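Local coordinates for uncharacterized protein (Bacteroides ovatus, PDB 4FS7) that is an uncharacterised, probably extracellular leucine-rich repeat protein of the BspA type that may serve in protein binding, at residues N12-K15 against V20-S23; E165-P170 against G179-C184. All coordinates share one frame; numbering follows the deposited sequence. Where two conformers were deposited one is given.

Contact 1: residues N12-K15 against V20-S23; sequences NFTK and VEVS
Asn12 and Glu21 form an antiparallel hydrogen-bonded pair in the beta hairpin of strands 9-13 and 19-25, near the N terminus. Two backbone hydrogen bonds join the pair. Asn12 N donates to Glu21 O at 2.9 Å, and Glu21 N returns the bond to Asn12 O, nearly straight at 172°. Asn12 O also receives a CA-H contact from Val20. The next pair, Phe13 and Val20, is non-hydrogen-bonded.

The side chains of Asn12 and Glu21 lie on the same face of the sheet. Glu21 CG sits between its backbone N and carbonyl carbon (chi1 70°), and the chain then runs extended, which brings the carboxylate beside the Asn12 amide. In the conformer given here, Asn12 ND2 donates to Glu21 OE2 at 3.1 Å. This bond is bent, and it reaches the anti side of the oxygen from outside the carboxylate plane. The amide oxygen turns the other way, with Asn12 OD1 3.1 Å from Ser23 OG. That hydroxyl also bonds Thr10 OG1. Asp3 N adds a weak bond to Asn12 OD1.

Thr14 CG2 packs on Glu21 CB at 3.6 Å, while Thr14 OG1 bonds Thr19 within the turn. Phe13 points away from the partner strand, yet its CD1 touches Val20 CG1 at 3.7 Å, the two side chains lying side by side. Tyr57 and Phe4 also meet the Phe13 ring.

The amide of Asn12 thus spans two residues of the partner strand. Its nitrogen may ease the negative charge of this Glu21 conformer, and the ND2 and OD1 partners together favour one orientation of the amide.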
# COMPACT_ATOMS: atom_id res chain seq x y z
N ASN A 12 -23.76 31.36 -4.94
CA ASN A 12 -23.12 32.11 -5.99
C ASN A 12 -23.81 31.85 -7.33
O ASN A 12 -24.15 30.71 -7.64
CB ASN A 12 -21.63 31.77 -6.15
CG ASN A 12 -20.79 32.14 -4.96
OD1 ASN A 12 -21.25 32.74 -4.01
ND2 ASN A 12 -19.55 31.67 -4.97
N PHE A 13 -24.00 32.89 -8.13
CA PHE A 13 -24.47 32.69 -9.50
C PHE A 13 -23.46 31.90 -10.32
O PHE A 13 -22.23 32.08 -10.16
CB PHE A 13 -24.79 34.03 -10.19
CG PHE A 13 -25.82 34.83 -9.46
CD1 PHE A 13 -27.13 34.39 -9.41
CD2 PHE A 13 -25.48 35.98 -8.79
CE1 PHE A 13 -28.10 35.08 -8.72
CE2 PHE A 13 -26.44 36.69 -8.09
CZ PHE A 13 -27.76 36.23 -8.04
N THR A 14 -23.97 31.01 -11.15
CA THR A 14 -23.17 30.20 -12.08
C THR A 14 -23.53 30.53 -13.52
O THR A 14 -24.55 31.18 -13.79
CB THR A 14 -23.21 28.65 -11.74
OG1 THR A 14 -24.55 28.19 -11.44
CG2 THR A 14 -22.33 28.37 -10.52
N LYS A 15 -22.67 30.14 -14.46
CA LYS A 15 -22.76 30.64 -15.84
C LYS A 15 -24.07 30.23 -16.53
O LYS A 15 -24.61 31.01 -17.33
CB LYS A 15 -21.55 30.17 -16.67
CG LYS A 15 -21.54 30.69 -18.12
N VAL A 20 -27.67 28.58 -9.76
CA VAL A 20 -26.76 28.93 -8.69
C VAL A 20 -26.05 27.68 -8.17
O VAL A 20 -26.51 26.53 -8.37
CB VAL A 20 -27.45 29.64 -7.51
CG1 VAL A 20 -27.98 31.06 -7.93
CG2 VAL A 20 -28.57 28.80 -6.93
N GLU A 21 -24.91 27.95 -7.54
CA GLU A 21 -24.15 26.94 -6.78
C GLU A 21 -24.25 27.28 -5.30
O GLU A 21 -24.24 28.45 -4.89
CB GLU A 21 -22.65 26.87 -7.22
CG GLU A 21 -21.83 28.12 -6.78
CD GLU A 21 -20.31 28.12 -7.07
OE1 GLU A 21 -19.72 27.10 -7.42
OE2 GLU A 21 -19.72 29.21 -6.93
N VAL A 22 -24.32 26.26 -4.46
CA VAL A 22 -24.15 26.44 -3.03
C VAL A 22 -22.69 26.79 -2.76
O VAL A 22 -21.79 26.09 -3.19
CB VAL A 22 -24.47 25.13 -2.28
CG1 VAL A 22 -24.15 25.26 -0.76
CG2 VAL A 22 -25.94 24.76 -2.49
N SER A 23 -22.47 27.91 -2.10
CA SER A 23 -21.12 28.37 -1.83
C SER A 23 -20.72 28.28 -0.37
O SER A 23 -19.54 28.52 -0.06
CB SER A 23 -20.93 29.76 -2.39
OG SER A 23 -21.76 30.66 -1.71

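Contact 2: residues E165-P170 against G179-C184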
# COMPACT_ATOMS: atom_id res chain seq x y z
N GLU A 165 -13.95 -2.43 6.38
CA GLU A 165 -13.87 -3.86 6.41
C GLU A 165 -14.29 -4.53 5.12
O GLU A 165 -14.02 -5.71 4.92
CB GLU A 165 -14.74 -4.42 7.55
CG GLU A 165 -14.32 -4.01 8.96
CD GLU A 165 -15.12 -4.69 10.06
OE1 GLU A 165 -15.46 -5.88 9.92
OE2 GLU A 165 -15.38 -4.03 11.07
N TYR A 166 -14.98 -3.81 4.24
CA TYR A 166 -15.45 -4.40 3.01
C TYR A 166 -15.36 -3.35 1.93
O TYR A 166 -15.90 -2.24 2.10
CB TYR A 166 -16.87 -4.88 3.14
CG TYR A 166 -17.35 -5.43 1.82
CD1 TYR A 166 -16.93 -6.69 1.39
CD2 TYR A 166 -18.14 -4.66 0.96
CE1 TYR A 166 -17.35 -7.21 0.18
CE2 TYR A 166 -18.55 -5.17 -0.27
CZ TYR A 166 -18.16 -6.44 -0.66
OH TYR A 166 -18.57 -6.90 -1.88
N VAL A 167 -14.72 -3.67 0.80
CA VAL A 167 -14.75 -2.82 -0.38
C VAL A 167 -14.94 -3.64 -1.64
O VAL A 167 -14.29 -4.65 -1.80
CB VAL A 167 -13.50 -1.91 -0.48
CG1 VAL A 167 -12.21 -2.69 -0.40
CG2 VAL A 167 -13.54 -1.03 -1.72
N SER A 168 -15.89 -3.24 -2.48
CA SER A 168 -16.11 -3.83 -3.79
C SER A 168 -15.63 -2.88 -4.87
O SER A 168 -16.28 -1.87 -5.14
CB SER A 168 -17.59 -4.16 -3.96
OG SER A 168 -17.79 -4.70 -5.27
N LEU A 169 -14.49 -3.17 -5.48
CA LEU A 169 -13.89 -2.41 -6.56
C LEU A 169 -14.56 -2.76 -7.88
O LEU A 169 -15.10 -3.85 -8.01
CB LEU A 169 -12.39 -2.69 -6.66
CG LEU A 169 -11.52 -2.14 -5.53
CD1 LEU A 169 -10.15 -2.79 -5.53
CD2 LEU A 169 -11.41 -0.61 -5.67
N PRO A 170 -14.53 -1.86 -8.87
CA PRO A 170 -15.08 -2.21 -10.17
C PRO A 170 -14.28 -3.36 -10.77
O PRO A 170 -13.05 -3.33 -10.81
CB PRO A 170 -14.89 -0.92 -11.00
CG PRO A 170 -14.73 0.16 -9.99
CD PRO A 170 -14.00 -0.48 -8.85
N GLY A 179 -1.19 4.20 -2.80
CA GLY A 179 -1.72 4.45 -1.47
C GLY A 179 -3.22 4.34 -1.35
O GLY A 179 -3.75 4.78 -0.33
N LEU A 180 -3.88 3.66 -2.28
CA LEU A 180 -5.35 3.65 -2.32
C LEU A 180 -5.99 3.28 -1.01
O LEU A 180 -6.98 3.91 -0.59
CB LEU A 180 -5.80 2.69 -3.38
CG LEU A 180 -7.28 2.59 -3.66
CD1 LEU A 180 -7.89 3.94 -3.99
CD2 LEU A 180 -7.51 1.62 -4.84
N PHE A 181 -5.48 2.23 -0.35
CA PHE A 181 -6.00 1.76 0.92
C PHE A 181 -4.96 1.86 2.06
O PHE A 181 -5.03 1.14 3.06
CB PHE A 181 -6.50 0.31 0.81
CG PHE A 181 -7.61 0.14 -0.16
CD1 PHE A 181 -8.87 0.61 0.15
CD2 PHE A 181 -7.43 -0.42 -1.41
CE1 PHE A 181 -9.89 0.50 -0.72
CE2 PHE A 181 -8.47 -0.55 -2.27
CZ PHE A 181 -9.70 -0.07 -1.94
N SER A 182 -4.00 2.76 1.92
CA SER A 182 -2.94 2.91 2.91
C SER A 182 -3.56 3.20 4.27
O SER A 182 -4.36 4.11 4.39
CB SER A 182 -2.02 4.06 2.54
OG SER A 182 -0.95 4.16 3.48
N GLY A 183 -3.19 2.46 5.28
CA GLY A 183 -3.70 2.72 6.60
C GLY A 183 -5.10 2.23 6.96
O GLY A 183 -5.67 2.64 7.98
N CYS A 184 -5.65 1.34 6.14
CA CYS A 184 -6.95 0.74 6.40
C CYS A 184 -6.76 -0.48 7.30
O CYS A 184 -6.76 -1.63 6.88
CB CYS A 184 -7.68 0.35 5.12
SG CYS A 184 -8.20 1.85 4.18
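The backbones of 165-170 and 179-184 stay well apart, with Val167 and Phe181 CA atoms 10.0 Å from each other, and no hydrogen bond joins them. The first segment carries the short strand 166-168. The second has no regular strand or helix and bends through two beta turns, type I from Gly179 to Ser182 and type II from Phe181 to Cys184. Ser182 N donates to Gly179 O across the first turn. Gly179 and Gly183 both have positive phi, and Gly183 in particular adopts angles that suit a residue without a side chain.

Side chains bridge the gap. Phe181 reaches from the turns toward the strand, with CG anti to its carbonyl carbon (chi1 -61°), and its far end does the touching. Both methyls of Val167 face this end: CG1 lies 3.9 Å from Phe181 CZ, and CG2 lies 4.0 Å from the same atom. Val167 and Phe181 point at each other from opposite directions, and CG1 meets the ring obliquely. Leu169 comes from the same segment as Val167 but slides past the phenyl group. Its CD2 methyl lies at the ring edge, near the ring plane, 4.1 Å from Phe181 CZ. Leu180 packs on one face of the ring from within its own segment, with CG 3.6 Å above the plane and offset toward the rim.

All these groups are buried and apolar. Ile144 and Ile190 touch Val167 from the neighbouring coils, and Ile153 touches both Leu169 and Leu180. A coil of this kind, with inward aliphatic residues from a short strand and a phenylalanine from the facing turns, is characteristic of the hydrophobic core of a BspA-type leucine-rich repeat solenoid.

From the N terminus, the chain first runs through strand 9-13, turns, and comes back along strand 19-25, where contact 1 closes a short loop of four residues. Strand 19-25 then pairs in parallel with strand 55-62, so the hairpin belongs to the sheet at the N-terminal end of the elongated chain. Much later, near the middle, contact 2 closes a loop of eight residues that contains strand 175-176. The two contacts follow in series, neither enclosing nor crossing the other. The centres of contact 1 and contact 2 lie about 34 Å apart. Contact 1 joins neighbouring strands at the surface; contact 2 ties two walls of the repeat region across its interior.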